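Local coordinates for putative nucleoprotein (Infectious salmon anemia virus, PDB 4EWC) that encapsidates the negative-strand viral RNA, protecting it from nucleases and forming the ribonucleoprotein that serves as template for transcription and replication, at residues S167-A179 with A426-M438. Sequence-based numbering, arbitrary orientation.
Sequences SEGEMSIWQNGQA and AKLKVGVNSTFTM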
loop_
_atom_site.group_PDB
_atom_site.type_symbol
_atom_site.label_atom_id
_atom_site.label_comp_id
_atom_site.label_asym_id
_atom_site.label_seq_id
_atom_site.Cartn_x
_atom_site.Cartn_y
_atom_site.Cartn_z
ATOM N N SER A 167 38.811 3.142 -12.162
ATOM C CA SER A 167 38.591 2.755 -13.535
ATOM C C SER A 167 37.292 3.375 -13.979
ATOM O O SER A 167 36.603 4.056 -13.217
ATOM C CB SER A 167 38.462 1.246 -13.645
ATOM O OG SER A 167 37.180 0.827 -13.200
ATOM N N GLU A 168 36.953 3.091 -15.223
ATOM C CA GLU A 168 35.722 3.550 -15.821
ATOM C C GLU A 168 34.536 2.782 -15.245
ATOM O O GLU A 168 33.526 3.371 -14.853
ATOM C CB GLU A 168 35.805 3.327 -17.334
ATOM C CG GLU A 168 34.491 3.455 -18.067
ATOM C CD GLU A 168 34.114 4.890 -18.335
ATOM O OE1 GLU A 168 34.673 5.795 -17.679
ATOM O OE2 GLU A 168 33.260 5.115 -19.218
ATOM N N GLY A 169 34.668 1.460 -15.207
ATOM C CA GLY A 169 33.590 0.605 -14.758
ATOM C C GLY A 169 33.260 0.884 -13.307
ATOM O O GLY A 169 32.098 0.828 -12.902
ATOM N N GLU A 170 34.300 1.184 -12.534
ATOM C CA GLU A 170 34.167 1.485 -11.120
ATOM C C GLU A 170 33.283 2.719 -10.871
ATOM O O GLU A 170 32.432 2.712 -9.976
ATOM C CB GLU A 170 35.548 1.645 -10.474
ATOM C CG GLU A 170 36.249 0.311 -10.299
ATOM C CD GLU A 170 37.711 0.393 -9.854
ATOM O OE1 GLU A 170 38.405 1.388 -10.163
ATOM O OE2 GLU A 170 38.162 -0.574 -9.197
HETATM N N MSE A 171 33.468 3.763 -11.673
HETATM C CA MSE A 171 32.661 4.953 -11.515
HETATM C C MSE A 171 31.196 4.724 -11.908
HETATM O O MSE A 171 30.331 5.523 -11.576
HETATM C CB MSE A 171 33.262 6.133 -12.272
HETATM C CG MSE A 171 34.262 6.918 -11.447
HETATM SE SE MSE A 171 35.430 8.256 -12.395
HETATM C CE MSE A 171 34.032 9.212 -13.401
ATOM N N SER A 172 30.909 3.637 -12.613
ATOM C CA SER A 172 29.522 3.334 -12.976
ATOM C C SER A 172 28.808 2.533 -11.869
ATOM O O SER A 172 27.605 2.258 -11.947
ATOM C CB SER A 172 29.443 2.607 -14.338
ATOM O OG SER A 172 30.049 1.334 -14.282
ATOM N N ILE A 173 29.557 2.179 -10.835
ATOM C CA ILE A 173 28.994 1.445 -9.718
ATOM C C ILE A 173 28.407 2.387 -8.673
ATOM O O ILE A 173 29.096 3.273 -8.146
ATOM C CB ILE A 173 30.030 0.526 -9.072
ATOM C CG1 ILE A 173 30.488 -0.509 -10.092
ATOM C CG2 ILE A 173 29.442 -0.164 -7.839
ATOM C CD1 ILE A 173 31.770 -1.246 -9.715
ATOM N N TRP A 174 27.129 2.166 -8.384
ATOM C CA TRP A 174 26.342 2.996 -7.473
ATOM C C TRP A 174 27.067 3.409 -6.194
ATOM O O TRP A 174 27.209 4.600 -5.912
ATOM C CB TRP A 174 25.041 2.284 -7.123
ATOM C CG TRP A 174 24.226 3.092 -6.245
ATOM C CD1 TRP A 174 23.469 4.155 -6.598
ATOM C CD2 TRP A 174 24.094 2.943 -4.827
ATOM N NE1 TRP A 174 22.855 4.684 -5.490
ATOM C CE2 TRP A 174 23.223 3.958 -4.388
ATOM C CE3 TRP A 174 24.622 2.046 -3.889
ATOM C CZ2 TRP A 174 22.858 4.098 -3.045
ATOM C CZ3 TRP A 174 24.269 2.200 -2.571
ATOM C CH2 TRP A 174 23.385 3.217 -2.161
ATOM N N GLN A 175 27.537 2.415 -5.446
ATOM C CA GLN A 175 28.278 2.654 -4.209
ATOM C C GLN A 175 29.368 3.683 -4.396
ATOM O O GLN A 175 29.659 4.444 -3.475
ATOM C CB GLN A 175 28.921 1.363 -3.669
ATOM C CG GLN A 175 27.993 0.405 -2.963
ATOM C CD GLN A 175 27.286 -0.511 -3.933
ATOM O OE1 GLN A 175 27.306 -0.286 -5.149
ATOM N NE2 GLN A 175 26.666 -1.566 -3.404
ATOM N N ASN A 176 29.975 3.700 -5.585
ATOM C CA ASN A 176 31.123 4.567 -5.820
ATOM C C ASN A 176 30.752 6.061 -6.016
ATOM O O ASN A 176 31.448 6.960 -5.511
ATOM C CB ASN A 176 32.000 4.013 -6.938
ATOM C CG ASN A 176 32.644 2.654 -6.581
ATOM O OD1 ASN A 176 33.046 2.416 -5.448
ATOM N ND2 ASN A 176 32.736 1.766 -7.568
ATOM N N GLY A 177 29.662 6.327 -6.735
ATOM C CA GLY A 177 29.114 7.665 -6.772
ATOM C C GLY A 177 28.849 8.243 -5.379
ATOM O O GLY A 177 29.251 9.367 -5.075
ATOM N N GLN A 178 28.158 7.477 -4.538
ATOM C CA GLN A 178 27.961 7.843 -3.134
ATOM C C GLN A 178 29.272 8.169 -2.444
ATOM O O GLN A 178 29.386 9.165 -1.727
ATOM C CB GLN A 178 27.324 6.684 -2.373
ATOM C CG GLN A 178 25.966 6.291 -2.873
ATOM C CD GLN A 178 24.998 7.438 -2.803
ATOM O OE1 GLN A 178 24.588 7.841 -1.717
ATOM N NE2 GLN A 178 24.618 7.977 -3.975
ATOM N N ALA A 179 30.252 7.298 -2.654
ATOM C CA ALA A 179 31.556 7.443 -2.033
ATOM C C ALA A 179 32.248 8.736 -2.475
ATOM O O ALA A 179 32.888 9.410 -1.669
ATOM C CB ALA A 179 32.415 6.228 -2.337
ATOM N N ALA A 426 21.199 6.566 -18.723
ATOM C CA ALA A 426 22.447 5.942 -18.299
ATOM C C ALA A 426 22.260 4.464 -17.948
ATOM O O ALA A 426 21.140 3.965 -17.777
ATOM C CB ALA A 426 23.074 6.689 -17.139
ATOM N N LYS A 427 23.389 3.776 -17.861
ATOM C CA LYS A 427 23.432 2.364 -17.572
ATOM C C LYS A 427 24.186 2.170 -16.260
ATOM O O LYS A 427 25.319 1.688 -16.240
ATOM C CB LYS A 427 24.082 1.600 -18.722
ATOM C CG LYS A 427 23.176 1.459 -19.954
ATOM C CD LYS A 427 23.940 0.948 -21.185
ATOM C CE LYS A 427 23.012 0.711 -22.384
ATOM N NZ LYS A 427 22.233 1.922 -22.792
ATOM N N LEU A 428 23.532 2.570 -15.168
ATOM C CA LEU A 428 24.057 2.431 -13.822
ATOM C C LEU A 428 24.305 0.970 -13.484
ATOM O O LEU A 428 23.589 0.072 -13.947
ATOM C CB LEU A 428 23.065 3.039 -12.815
ATOM C CG LEU A 428 23.401 2.880 -11.323
ATOM C CD1 LEU A 428 24.722 3.564 -10.987
ATOM C CD2 LEU A 428 22.290 3.401 -10.452
ATOM N N LYS A 429 25.333 0.733 -12.687
ATOM C CA LYS A 429 25.582 -0.604 -12.178
ATOM C C LYS A 429 25.676 -0.566 -10.656
ATOM O O LYS A 429 25.878 0.490 -10.053
ATOM C CB LYS A 429 26.845 -1.193 -12.801
ATOM C CG LYS A 429 26.710 -1.391 -14.291
ATOM C CD LYS A 429 27.668 -2.411 -14.819
ATOM C CE LYS A 429 27.963 -2.154 -16.283
ATOM N NZ LYS A 429 28.793 -0.909 -16.460
ATOM N N VAL A 430 25.498 -1.715 -10.030
ATOM C CA VAL A 430 25.505 -1.753 -8.579
ATOM C C VAL A 430 26.128 -3.056 -8.082
ATOM O O VAL A 430 26.103 -4.066 -8.777
ATOM C CB VAL A 430 24.070 -1.536 -8.005
ATOM C CG1 VAL A 430 23.144 -2.673 -8.416
ATOM C CG2 VAL A 430 24.100 -1.356 -6.502
ATOM N N GLY A 431 26.731 -3.004 -6.901
ATOM C CA GLY A 431 27.214 -4.193 -6.244
ATOM C C GLY A 431 26.146 -4.716 -5.309
ATOM O O GLY A 431 25.625 -3.958 -4.489
ATOM N N VAL A 432 25.803 -5.996 -5.432
ATOM C CA VAL A 432 24.752 -6.564 -4.599
ATOM C C VAL A 432 25.160 -7.914 -4.011
ATOM O O VAL A 432 26.081 -8.565 -4.496
ATOM C CB VAL A 432 23.402 -6.687 -5.360
ATOM C CG1 VAL A 432 22.795 -5.311 -5.626
ATOM C CG2 VAL A 432 23.583 -7.439 -6.656
ATOM N N ASN A 433 24.469 -8.324 -2.953
ATOM C CA ASN A 433 24.810 -9.543 -2.249
ATOM C C ASN A 433 23.612 -10.088 -1.454
ATOM O O ASN A 433 22.487 -9.650 -1.663
ATOM C CB ASN A 433 26.060 -9.337 -1.385
ATOM C CG ASN A 433 25.841 -8.376 -0.215
ATOM O OD1 ASN A 433 24.764 -8.313 0.371
ATOM N ND2 ASN A 433 26.890 -7.651 0.147
ATOM N N SER A 434 23.851 -11.040 -0.555
ATOM C CA SER A 434 22.768 -11.656 0.214
ATOM C C SER A 434 21.988 -10.654 1.083
ATOM O O SER A 434 20.766 -10.779 1.232
ATOM C CB SER A 434 23.297 -12.803 1.091
ATOM O OG SER A 434 24.132 -12.320 2.133
ATOM N N THR A 435 22.696 -9.682 1.658
ATOM C CA THR A 435 22.061 -8.737 2.565
ATOM C C THR A 435 21.659 -7.431 1.863
ATOM O O THR A 435 20.526 -6.954 1.990
ATOM C CB THR A 435 22.951 -8.450 3.789
ATOM O OG1 THR A 435 24.218 -7.957 3.344
ATOM C CG2 THR A 435 23.164 -9.732 4.586
ATOM N N PHE A 436 22.598 -6.858 1.120
ATOM C CA PHE A 436 22.324 -5.705 0.281
ATOM C C PHE A 436 21.878 -6.199 -1.094
ATOM O O PHE A 436 22.680 -6.248 -2.026
ATOM C CB PHE A 436 23.589 -4.858 0.170
ATOM C CG PHE A 436 23.338 -3.446 -0.287
ATOM C CD1 PHE A 436 23.292 -3.124 -1.649
ATOM C CD2 PHE A 436 23.158 -2.431 0.638
ATOM C CE1 PHE A 436 23.056 -1.808 -2.067
ATOM C CE2 PHE A 436 22.914 -1.103 0.220
ATOM C CZ PHE A 436 22.866 -0.800 -1.124
ATOM N N THR A 437 20.603 -6.573 -1.210
ATOM C CA THR A 437 20.068 -7.148 -2.452
ATOM C C THR A 437 19.679 -6.080 -3.461
ATOM O O THR A 437 19.762 -4.883 -3.181
ATOM C CB THR A 437 18.823 -8.021 -2.199
ATOM O OG1 THR A 437 17.706 -7.185 -1.885
ATOM C CG2 THR A 437 19.061 -8.985 -1.050
HETATM N N MSE A 438 19.231 -6.517 -4.629
HETATM C CA MSE A 438 18.861 -5.592 -5.678
HETATM C C MSE A 438 17.679 -4.744 -5.241
HETATM O O MSE A 438 17.637 -3.538 -5.499
HETATM C CB MSE A 438 18.567 -6.332 -6.985
HETATM C CG MSE A 438 18.037 -5.428 -8.094
HETATM SE SE MSE A 438 19.367 -4.108 -8.720
HETATM C CE MSE A 438 20.636 -5.287 -9.581
#
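A single beta bridge joins the residue just before helix 174-188 to strand 429-432, which pairs on its own account with strand 488-491 in a two-stranded antiparallel sheet. Ile-173, the N-cap residue, is bridged to Lys-429. Lys-429 N donates to Ser-172 O at 2.8 Å, and Trp-174 N donates to Lys-429 O at 2.7 Å. The axes of helix segment 174-179 and strand 429-432 lie at 101°, close to perpendicular. Trp-174 has its CG anti to the backbone N (chi1 -179°), which carries the side chain toward Leu-428, Val-430 and Phe-436. Its CB packs on Val-430 CG2 at 3.8 Å. At the far end of the indole, CZ3 meets Phe-436 CZ at 3.6 Å. The two ring planes are only 29° apart but slid past each other, with little overlap. Cys-444 and Val-445 of helix 438-449 also touch the Trp-174 side chain. Leu-428 CD1 sits against Ser-172 O. Lys-429 NZ makes a weak hydrogen bond to Ser-172 OG. Gln-175, with a bent chain, turns its amide to the backbone of Gly-431: OE1 accepts from Gly-431 N at 3.3 Å, and NE2 donates to Gly-431 O at 2.8 Å, close to its own amide plane.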